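Local structure of glycosyl hydrolase (Streptomyces cattleya, 7LR8) at residues Ser13-Val18 with Gly49-Arg54; Leu192-Glu197 with Val220-Ser225; Ala79-Ala84 with Ala140-Phe145; Val292-Glu297 with Ala352-Thr357. The protein probably hydrolyses the beta-1,4 bond between mannose and N-acetylglucosamine in N-glycan core fragments, as a glycoside hydrolase of family 5. The protein carries 1 engineered substitution. All coordinates share one frame; numbering follows the deposited sequence. Where two conformers were deposited one is given.

How the contacts relate
Followed from the N terminus, the four contacts come in series: each closes its loop before the next opens, and none nest or cross. Contact 1 pairs the first two barrel strands across helix 35-46. Contact 3 follows, tying helix 71-86 to the turn that leads into strand 145-152. Contact 2 then joins strands 194-196 and 221-225, the edges of the eight-stranded order, and so completes the barrel. Contact 4 fastens the end of helix 281-293 to the linker before the small C-terminal sheet. Contact 1 touches the other three, through Arg54 on His224, Val53 on Ala84, and Pro14 and Phe16 on Leu293.

Contact 1. Residues Ser13-Val18 with Gly49-Arg54; sequences SPRFGV and GFDHVR
Asp51 OD1 accepts three N-H groups: Arg15 NE at 2.8 Å, Arg15 NH2 at 2.9 Å, and ND1 of the adjacent His52. The arginine comes side-on with OD1 near its guanidinium plane, yet both nitrogens reach that oxygen from above the carboxylate, the two planes standing 57° apart. Asp51 OD2 takes Phe16 N on its syn side, at 2.9 Å, and Asp51 N returns a nearly straight bond of 2.7 Å to Phe16 O. Asp51 thus pairs with both polar groups of Phe16 just before parallel strand pairing begins, where Val18 N meets His52 O and Arg54 N meets Val18 O. CG of His52 sits between the backbone N and carbonyl carbon (chi1 66°), and Gly17 CA lies over one face of the ring, offset toward the rim, 3.5 Å from its centroid. Val18 CG1 covers a face of Phe50 in the same way, 3.5 Å from that centroid. These are the first two strands of the family 5 (beta/alpha)8 barrel, joined by a beta-alpha-beta crossover through helix 35-46. Arg15 NH2 also bridges to Asp90, Asp51 OD2 to Arg347, and His52 NE2 bonds Thr302. An alanine in place of Asp51 would probably leave His52 ND1 and Phe16 N without this acceptor and deprive Arg15 and Arg347 of a charged mate. So many donors around one carboxylate are likely to keep it ionised.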
# COMPACT_ATOMS: atom_id res chain seq x y z
N SER B 13 -36.24 16.32 7.25
CA SER B 13 -36.65 15.53 6.10
C SER B 13 -35.47 14.76 5.53
O SER B 13 -34.31 15.13 5.74
CB SER B 13 -37.26 16.44 5.04
OG SER B 13 -36.27 17.25 4.43
N PRO B 14 -35.71 13.68 4.78
CA PRO B 14 -34.60 12.88 4.26
C PRO B 14 -33.84 13.61 3.15
O PRO B 14 -34.43 14.29 2.31
CB PRO B 14 -35.29 11.62 3.71
CG PRO B 14 -36.61 12.10 3.33
CD PRO B 14 -37.00 13.07 4.42
N ARG B 15 -32.52 13.43 3.16
CA ARG B 15 -31.62 13.96 2.15
C ARG B 15 -31.28 12.87 1.14
O ARG B 15 -31.40 11.68 1.41
CB ARG B 15 -30.36 14.52 2.80
CG ARG B 15 -30.68 15.43 3.97
CD ARG B 15 -29.48 16.23 4.37
NE ARG B 15 -28.77 16.69 3.18
CZ ARG B 15 -27.89 17.68 3.18
NH1 ARG B 15 -27.60 18.32 4.31
NH2 ARG B 15 -27.30 18.02 2.04
N PHE B 16 -30.85 13.31 -0.04
CA PHE B 16 -30.56 12.41 -1.15
C PHE B 16 -29.18 12.73 -1.71
O PHE B 16 -28.88 13.90 -1.99
CB PHE B 16 -31.65 12.53 -2.23
CG PHE B 16 -33.02 12.17 -1.74
CD1 PHE B 16 -33.43 10.84 -1.72
CD2 PHE B 16 -33.91 13.14 -1.28
CE1 PHE B 16 -34.69 10.49 -1.26
CE2 PHE B 16 -35.16 12.80 -0.82
CZ PHE B 16 -35.56 11.46 -0.81
N GLY B 17 -28.35 11.71 -1.88
CA GLY B 17 -27.01 11.95 -2.35
C GLY B 17 -26.41 10.71 -2.95
O GLY B 17 -27.09 9.70 -3.13
N VAL B 18 -25.12 10.81 -3.30
CA VAL B 18 -24.41 9.69 -3.91
C VAL B 18 -23.04 9.55 -3.27
O VAL B 18 -22.44 10.53 -2.80
CB VAL B 18 -24.26 9.82 -5.44
CG1 VAL B 18 -25.61 9.73 -6.11
CG2 VAL B 18 -23.55 11.11 -5.81
N GLY B 49 -30.48 15.97 -9.15
CA GLY B 49 -31.23 16.55 -8.06
C GLY B 49 -30.71 16.22 -6.67
O GLY B 49 -31.40 16.50 -5.69
N PHE B 50 -29.52 15.62 -6.57
CA PHE B 50 -28.98 15.23 -5.27
C PHE B 50 -28.57 16.46 -4.47
O PHE B 50 -28.35 17.55 -5.02
CB PHE B 50 -27.77 14.31 -5.44
CG PHE B 50 -28.11 12.99 -6.04
CD1 PHE B 50 -28.80 12.03 -5.30
CD2 PHE B 50 -27.78 12.70 -7.35
CE1 PHE B 50 -29.13 10.81 -5.86
CE2 PHE B 50 -28.12 11.48 -7.92
CZ PHE B 50 -28.80 10.53 -7.17
N ASP B 51 -28.47 16.29 -3.16
CA ASP B 51 -28.05 17.38 -2.29
C ASP B 51 -26.77 17.13 -1.51
O ASP B 51 -26.36 18.01 -0.76
CB ASP B 51 -29.18 17.75 -1.31
CG ASP B 51 -29.59 16.59 -0.42
OD1 ASP B 51 -28.75 16.15 0.41
OD2 ASP B 51 -30.75 16.13 -0.54
N HIS B 52 -26.13 15.96 -1.65
CA HIS B 52 -24.86 15.75 -0.97
C HIS B 52 -24.08 14.67 -1.70
O HIS B 52 -24.63 13.92 -2.52
CB HIS B 52 -25.03 15.36 0.52
CG HIS B 52 -25.68 14.03 0.72
ND1 HIS B 52 -27.05 13.86 0.77
CD2 HIS B 52 -25.15 12.78 0.84
CE1 HIS B 52 -27.33 12.58 0.95
NE2 HIS B 52 -26.20 11.91 0.97
N VAL B 53 -22.79 14.61 -1.40
CA VAL B 53 -21.92 13.53 -1.84
C VAL B 53 -21.14 13.03 -0.64
O VAL B 53 -20.86 13.79 0.31
CB VAL B 53 -20.93 13.96 -2.96
CG1 VAL B 53 -21.68 14.19 -4.27
CG2 VAL B 53 -20.18 15.21 -2.56
N ARG B 54 -20.82 11.75 -0.66
CA ARG B 54 -19.88 11.13 0.27
C ARG B 54 -18.60 10.87 -0.50
O ARG B 54 -18.66 10.28 -1.59
CB ARG B 54 -20.47 9.83 0.83
CG ARG B 54 -19.49 8.90 1.55
CD ARG B 54 -20.26 8.03 2.55
NE ARG B 54 -19.42 7.04 3.22
CZ ARG B 54 -19.42 5.73 2.97
NH1 ARG B 54 -20.24 5.20 2.05
NH2 ARG B 54 -18.64 4.92 3.67

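Contact 2. Residues Leu192-Glu197 with Val220-Ser225; sequences LHLHAE and VTAVHS
The (beta/alpha)8 barrel closes here, where strand 221-225 runs alongside the weakly bonded strand 194-196 with their axes 6.3 Å apart, and water molecules complete the seam. Water 1 lies between His195 O and Ala222 N, water 2 between His195 N and Val220 O. Further along, water 3 accepts from Glu197 N at 3.0 Å and donates to Ala222 O, and water 4 does likewise between His224 N and Glu197 O. Apolar side chains meet between the backbones. Ala222 CB touches Leu194 CD1 and Ala196 CB, each at 3.7 Å, and Leu192 CD1 meets Val220 CG1 at 3.9 Å, those two side chains crossing at about a right angle. Toward the sugar site, Ala196 CB rests against CE1 and NE2 of the His224 ring, 3.6 Å from NE2. That nitrogen is hydrogen-bonded to Gln267 OE1, and the His224 side chain lies about 5 Å from the bound mannose. Within segment 192-197, His195 ND1 donates to the anti lone pair of Glu197 OE1 at 2.6 Å; His195 NE2 bonds His213 O, and Glu197 OE2 accepts from Asn155 N. Backbone polar groups at this seam are therefore bridged by water instead of bonding directly, while the direct contacts between the two edge strands are of van der Waals kind.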
# COMPACT_ATOMS: atom_id res chain seq x y z
N LEU B 192 -21.21 17.01 11.84
CA LEU B 192 -21.86 15.70 11.91
C LEU B 192 -20.80 14.62 11.78
O LEU B 192 -20.42 14.25 10.66
CB LEU B 192 -22.92 15.58 10.82
CG LEU B 192 -23.78 14.31 10.81
CD1 LEU B 192 -24.79 14.39 11.94
CD2 LEU B 192 -24.49 14.12 9.47
N HIS B 193 -20.32 14.09 12.90
CA HIS B 193 -19.24 13.11 12.90
C HIS B 193 -19.79 11.76 13.35
O HIS B 193 -20.45 11.66 14.40
CB HIS B 193 -18.08 13.54 13.81
CG HIS B 193 -17.56 14.91 13.48
ND1 HIS B 193 -17.16 15.26 12.21
CD2 HIS B 193 -17.40 16.01 14.25
CE1 HIS B 193 -16.76 16.52 12.22
NE2 HIS B 193 -16.91 17.00 13.44
N LEU B 194 -19.51 10.73 12.56
CA LEU B 194 -20.07 9.41 12.76
C LEU B 194 -19.04 8.37 12.32
O LEU B 194 -17.98 8.69 11.79
CB LEU B 194 -21.36 9.23 11.95
CG LEU B 194 -21.16 9.33 10.43
CD1 LEU B 194 -22.00 8.30 9.70
CD2 LEU B 194 -21.49 10.73 9.90
N HIS B 195 -19.40 7.11 12.50
CA HIS B 195 -18.65 6.00 11.94
C HIS B 195 -19.63 5.10 11.21
O HIS B 195 -20.84 5.18 11.44
CB HIS B 195 -17.88 5.23 13.04
CG HIS B 195 -18.76 4.44 13.95
ND1 HIS B 195 -18.92 3.07 13.83
CD2 HIS B 195 -19.54 4.81 14.99
CE1 HIS B 195 -19.75 2.64 14.76
NE2 HIS B 195 -20.14 3.68 15.48
N ALA B 196 -19.12 4.28 10.30
CA ALA B 196 -19.97 3.56 9.35
C ALA B 196 -19.40 2.16 9.15
O ALA B 196 -18.35 2.01 8.52
CB ALA B 196 -20.05 4.29 8.01
N GLU B 197 -20.09 1.17 9.69
CA GLU B 197 -19.60 -0.21 9.67
C GLU B 197 -20.46 -1.07 8.74
O GLU B 197 -21.67 -0.88 8.66
CB GLU B 197 -19.59 -0.80 11.08
CG GLU B 197 -18.98 0.13 12.15
CD GLU B 197 -17.60 0.67 11.79
OE1 GLU B 197 -17.24 1.77 12.27
OE2 GLU B 197 -16.87 0.00 11.03
N VAL B 220 -25.08 9.89 14.19
CA VAL B 220 -26.22 9.20 13.59
C VAL B 220 -25.76 7.77 13.32
O VAL B 220 -24.56 7.48 13.28
CB VAL B 220 -26.71 9.88 12.28
CG1 VAL B 220 -27.09 11.34 12.53
CG2 VAL B 220 -25.66 9.78 11.19
N THR B 221 -26.72 6.86 13.14
CA THR B 221 -26.38 5.49 12.79
C THR B 221 -26.27 5.37 11.27
O THR B 221 -27.19 5.76 10.55
CB THR B 221 -27.44 4.50 13.29
OG1 THR B 221 -27.65 4.69 14.69
CG2 THR B 221 -27.00 3.07 13.04
N ALA B 222 -25.15 4.83 10.79
CA ALA B 222 -24.97 4.62 9.37
C ALA B 222 -25.16 3.14 9.05
O ALA B 222 -24.58 2.28 9.73
CB ALA B 222 -23.59 5.09 8.91
N VAL B 223 -25.97 2.84 8.05
CA VAL B 223 -26.13 1.48 7.56
C VAL B 223 -25.81 1.45 6.07
O VAL B 223 -26.07 2.41 5.33
CB VAL B 223 -27.55 0.91 7.82
CG1 VAL B 223 -27.79 0.75 9.32
CG2 VAL B 223 -28.60 1.81 7.20
N HIS B 224 -25.22 0.33 5.64
CA HIS B 224 -24.86 0.09 4.25
C HIS B 224 -25.58 -1.17 3.79
O HIS B 224 -25.30 -2.26 4.31
CB HIS B 224 -23.34 -0.10 4.10
CG HIS B 224 -22.52 1.08 4.54
ND1 HIS B 224 -21.19 0.96 4.87
CD2 HIS B 224 -22.83 2.39 4.69
CE1 HIS B 224 -20.71 2.15 5.20
NE2 HIS B 224 -21.69 3.03 5.11
N SER B 225 -26.50 -1.04 2.83
CA SER B 225 -27.41 -2.13 2.46
C SER B 225 -26.98 -2.77 1.14
O SER B 225 -27.07 -2.15 0.08
CB SER B 225 -28.84 -1.63 2.36
OG SER B 225 -29.69 -2.71 2.01
O HOH W 1 -23.03 4.12 12.84
O HOH W 2 -22.00 6.81 14.08
O HOH W 3 -22.37 1.81 11.52
O HOH W 4 -24.14 -1.65 7.44

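Contact 3. Residues Ala79-Ala84 with Ala140-Phe145; sequences ALTDAA and ADRPNF
Asp82 and Arg142 meet as a two-pronged salt bridge: Arg142 NE donates to Asp82 OD1 at 2.7 Å and NH2 to OD2 at 2.8 Å. Both bonds are almost straight and arrive on the syn side of their oxygens, and the carboxylate and guanidinium planes lie only 24° apart. The Arg142 chain is bent at chi2 (70°), with CG and CD both beside Asp82 OD1, and the two side chains cross at about a right angle. Beside the ion pair, Asn144 ND2 donates to Thr81 O at 2.9 Å, coming in tilted from the carbonyl plane. Thr81 CG2 packs against the same amide, 3.7 Å from Asn144 OD1, and against Arg142 CG at 3.9 Å, so the threonine methyl touches both residues of the turn. Structurally, this is the outer layer of the (beta/alpha)8 barrel: helix 71-86, which precedes strand 90-94, is joined to the connection that leaves helix 122-139 and enters strand 145-152. That connection contains a type I beta turn from Arg142 to Phe145, closed by Phe145 N on Arg142 O at 3.0 Å, and it presents Arg142 and Asn144 to the helix together. A second shell fixes the partners. Asn144 ND2 also bonds Leu89 O, and the backbone of Asn144 pairs with Val91, which anchors the turn on strand 90-94. Thr81 OG1 bonds Leu77 O one turn earlier in the helix, and Ala84 CB packs on Leu89 and Val91.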
# COMPACT_ATOMS: atom_id res chain seq x y z
N ALA B 79 -10.58 21.67 -2.44
CA ALA B 79 -11.02 22.10 -3.76
C ALA B 79 -12.20 21.27 -4.24
O ALA B 79 -13.14 21.80 -4.85
CB ALA B 79 -9.87 22.03 -4.76
N LEU B 80 -12.16 19.96 -3.98
CA LEU B 80 -13.31 19.12 -4.29
C LEU B 80 -14.52 19.55 -3.48
O LEU B 80 -15.64 19.58 -4.00
CB LEU B 80 -12.95 17.66 -4.00
CG LEU B 80 -13.91 16.55 -4.44
CD1 LEU B 80 -13.13 15.25 -4.47
CD2 LEU B 80 -15.12 16.42 -3.53
N THR B 81 -14.32 19.87 -2.21
CA THR B 81 -15.45 20.26 -1.37
C THR B 81 -16.06 21.57 -1.86
O THR B 81 -17.29 21.74 -1.85
CB THR B 81 -14.98 20.36 0.09
OG1 THR B 81 -14.50 19.07 0.50
CG2 THR B 81 -16.12 20.78 1.00
N ASP B 82 -15.22 22.50 -2.33
CA ASP B 82 -15.73 23.75 -2.87
C ASP B 82 -16.48 23.51 -4.17
O ASP B 82 -17.53 24.12 -4.41
CB ASP B 82 -14.59 24.74 -3.08
CG ASP B 82 -14.05 25.30 -1.78
OD1 ASP B 82 -14.76 25.22 -0.76
OD2 ASP B 82 -12.92 25.82 -1.80
N ALA B 83 -15.95 22.65 -5.05
CA ALA B 83 -16.66 22.35 -6.29
C ALA B 83 -18.03 21.75 -5.99
O ALA B 83 -19.02 22.05 -6.68
CB ALA B 83 -15.82 21.40 -7.16
N ALA B 84 -18.11 20.92 -4.95
CA ALA B 84 -19.40 20.35 -4.58
C ALA B 84 -20.34 21.42 -4.05
O ALA B 84 -21.50 21.50 -4.48
CB ALA B 84 -19.20 19.24 -3.54
N ALA B 140 -13.41 22.90 8.01
CA ALA B 140 -14.38 23.45 8.96
C ALA B 140 -14.96 24.78 8.50
O ALA B 140 -16.11 25.10 8.85
CB ALA B 140 -13.73 23.60 10.34
N ASP B 141 -14.20 25.57 7.73
CA ASP B 141 -14.69 26.86 7.26
C ASP B 141 -15.58 26.75 6.03
O ASP B 141 -16.05 27.78 5.53
CB ASP B 141 -13.51 27.82 6.96
CG ASP B 141 -12.58 27.33 5.85
OD1 ASP B 141 -12.63 26.13 5.48
OD2 ASP B 141 -11.77 28.15 5.35
N ARG B 142 -15.86 25.53 5.56
CA ARG B 142 -16.73 25.32 4.40
C ARG B 142 -18.16 25.11 4.87
O ARG B 142 -18.43 24.11 5.55
CB ARG B 142 -16.28 24.11 3.60
CG ARG B 142 -15.47 24.42 2.36
CD ARG B 142 -14.12 24.94 2.74
NE ARG B 142 -13.31 25.29 1.57
CZ ARG B 142 -12.00 25.55 1.62
NH1 ARG B 142 -11.35 25.53 2.78
NH2 ARG B 142 -11.34 25.84 0.51
N PRO B 143 -19.10 26.00 4.53
CA PRO B 143 -20.48 25.80 5.01
C PRO B 143 -21.12 24.52 4.51
O PRO B 143 -22.05 24.02 5.16
CB PRO B 143 -21.22 27.04 4.48
CG PRO B 143 -20.35 27.59 3.40
CD PRO B 143 -18.94 27.25 3.77
N ASN B 144 -20.64 23.95 3.41
CA ASN B 144 -21.23 22.73 2.89
C ASN B 144 -20.55 21.47 3.40
O ASN B 144 -20.93 20.36 3.00
CB ASN B 144 -21.21 22.73 1.36
CG ASN B 144 -19.81 22.55 0.81
OD1 ASN B 144 -18.87 23.24 1.22
ND2 ASN B 144 -19.65 21.58 -0.09
N PHE B 145 -19.55 21.59 4.28
CA PHE B 145 -18.93 20.43 4.90
C PHE B 145 -19.85 19.88 5.98
O PHE B 145 -20.12 20.55 6.98
CB PHE B 145 -17.56 20.83 5.47
CG PHE B 145 -16.87 19.76 6.26
CD1 PHE B 145 -16.60 18.51 5.70
CD2 PHE B 145 -16.45 20.01 7.56
CE1 PHE B 145 -15.93 17.53 6.43
CE2 PHE B 145 -15.78 19.03 8.30
CZ PHE B 145 -15.52 17.80 7.73

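Contact 4. Residues Val292-Glu297 with Ala352-Thr357; sequences VLDCPE and APRPRT
The backbones approach most closely at Pro296 and Pro353, whose CA atoms are 5.5 Å apart, where the chain that leaves helix 281-293 passes the irregular linker 352-357. Arg356 and Pro296 carry much of the contact. The Arg356 chain is extended from CG to NE, and NH2 donates to Asp294 O at 3.2 Å, approaching from well above the carbonyl plane. NE adds a weak bond to the same oxygen, and NH2 forms a long, weakly hydrogen-bonded salt bridge with Asp294 OD2 at 3.3 Å. The carboxylate and guanidinium planes stand 69° apart. Cys295 SG lies over one face of the guanidinium, 3.8 Å above its plane and offset toward the rim. Pro296 packs alongside: its CG sits 3.2 Å from Arg354 O, its CD is 4.2 Å from Arg356 CG, and its CB faces Pro353 CB at 4.4 Å. Arg395 serves as a shared partner, giving a salt bridge from NE to Asp294 OD2 and hydrogen bonds to Arg354 O and Pro355 O, while Arg356 NH1 bonds Pro396 O. The contact joins the barrel to the C-terminal part, just before strand 358-362 of the small parallel sheet. An alanine in place of Arg356 would probably leave Asp294 O and Pro396 O without this donor and open a gap beside Cys295 SG. With its bonds to Asp294 long or weak, the arginine is probably held by several modest interactions together: these bonds, Cys295 SG over its face, and Pro396 O.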
# COMPACT_ATOMS: atom_id res chain seq x y z
N VAL B 292 -37.57 2.47 1.84
CA VAL B 292 -36.81 3.20 2.85
C VAL B 292 -37.53 4.49 3.25
O VAL B 292 -37.61 4.84 4.43
CB VAL B 292 -35.39 3.48 2.35
CG1 VAL B 292 -34.68 4.44 3.31
CG2 VAL B 292 -34.61 2.19 2.25
N LEU B 293 -38.09 5.20 2.27
CA LEU B 293 -38.77 6.45 2.58
C LEU B 293 -40.09 6.23 3.32
O LEU B 293 -40.69 7.21 3.77
CB LEU B 293 -39.00 7.26 1.30
CG LEU B 293 -37.74 7.81 0.60
CD1 LEU B 293 -38.14 8.67 -0.59
CD2 LEU B 293 -36.87 8.61 1.56
N ASP B 294 -40.56 4.99 3.45
CA ASP B 294 -41.66 4.66 4.34
C ASP B 294 -41.19 4.44 5.79
O ASP B 294 -41.98 4.00 6.63
CB ASP B 294 -42.39 3.41 3.82
CG ASP B 294 -43.76 3.23 4.45
OD1 ASP B 294 -44.52 4.22 4.57
OD2 ASP B 294 -44.08 2.07 4.81
N CYS B 295 -39.93 4.71 6.08
CA CYS B 295 -39.35 4.62 7.41
C CYS B 295 -39.12 6.02 7.95
O CYS B 295 -38.52 6.84 7.23
CB CYS B 295 -38.02 3.87 7.38
SG CYS B 295 -38.15 2.16 6.88
N PRO B 296 -39.57 6.34 9.16
CA PRO B 296 -39.33 7.68 9.69
C PRO B 296 -37.89 7.84 10.16
O PRO B 296 -37.16 6.86 10.37
CB PRO B 296 -40.30 7.78 10.88
CG PRO B 296 -41.12 6.53 10.86
CD PRO B 296 -40.34 5.51 10.09
N GLU B 297 -37.49 9.10 10.35
CA GLU B 297 -36.17 9.45 10.90
C GLU B 297 -35.03 8.90 10.05
O GLU B 297 -33.97 8.55 10.56
CB GLU B 297 -36.02 8.97 12.35
CG GLU B 297 -36.71 9.87 13.37
CD GLU B 297 -38.19 9.60 13.52
OE1 GLU B 297 -38.60 8.42 13.48
OE2 GLU B 297 -38.96 10.57 13.70
N ALA B 352 -45.72 13.22 4.41
CA ALA B 352 -45.46 13.24 5.84
C ALA B 352 -44.89 11.89 6.28
O ALA B 352 -45.27 10.85 5.74
CB ALA B 352 -46.74 13.54 6.62
N PRO B 353 -43.97 11.88 7.24
CA PRO B 353 -43.53 10.59 7.79
C PRO B 353 -44.69 9.90 8.48
O PRO B 353 -45.61 10.54 8.99
CB PRO B 353 -42.43 10.98 8.78
CG PRO B 353 -42.77 12.36 9.19
CD PRO B 353 -43.41 13.02 7.98
N ARG B 354 -44.65 8.57 8.47
CA ARG B 354 -45.69 7.77 9.10
C ARG B 354 -45.03 6.92 10.18
O ARG B 354 -44.17 6.07 9.87
CB ARG B 354 -46.42 6.88 8.09
CG ARG B 354 -47.12 7.68 7.00
CD ARG B 354 -47.76 6.80 5.93
NE ARG B 354 -48.58 7.62 5.02
CZ ARG B 354 -49.90 7.77 5.12
NH1 ARG B 354 -50.58 7.14 6.07
NH2 ARG B 354 -50.55 8.54 4.25
N PRO B 355 -45.39 7.13 11.45
CA PRO B 355 -44.78 6.35 12.53
C PRO B 355 -45.07 4.87 12.38
O PRO B 355 -46.03 4.45 11.73
CB PRO B 355 -45.44 6.91 13.80
CG PRO B 355 -46.01 8.25 13.38
CD PRO B 355 -46.39 8.09 11.95
N ARG B 356 -44.23 4.07 13.03
CA ARG B 356 -44.35 2.61 13.03
C ARG B 356 -44.64 2.16 14.46
O ARG B 356 -43.74 2.14 15.31
CB ARG B 356 -43.08 1.97 12.47
CG ARG B 356 -42.85 2.32 11.02
CD ARG B 356 -41.77 1.46 10.38
NE ARG B 356 -41.89 1.54 8.93
CZ ARG B 356 -41.58 0.58 8.08
NH1 ARG B 356 -41.11 -0.59 8.52
NH2 ARG B 356 -41.75 0.77 6.78
N THR B 357 -45.89 1.81 14.73
CA THR B 357 -46.33 1.50 16.08
C THR B 357 -46.21 0.03 16.44
O THR B 357 -46.43 -0.32 17.61
CB THR B 357 -47.79 1.95 16.27
OG1 THR B 357 -48.07 2.08 17.66
CG2 THR B 357 -48.75 0.92 15.65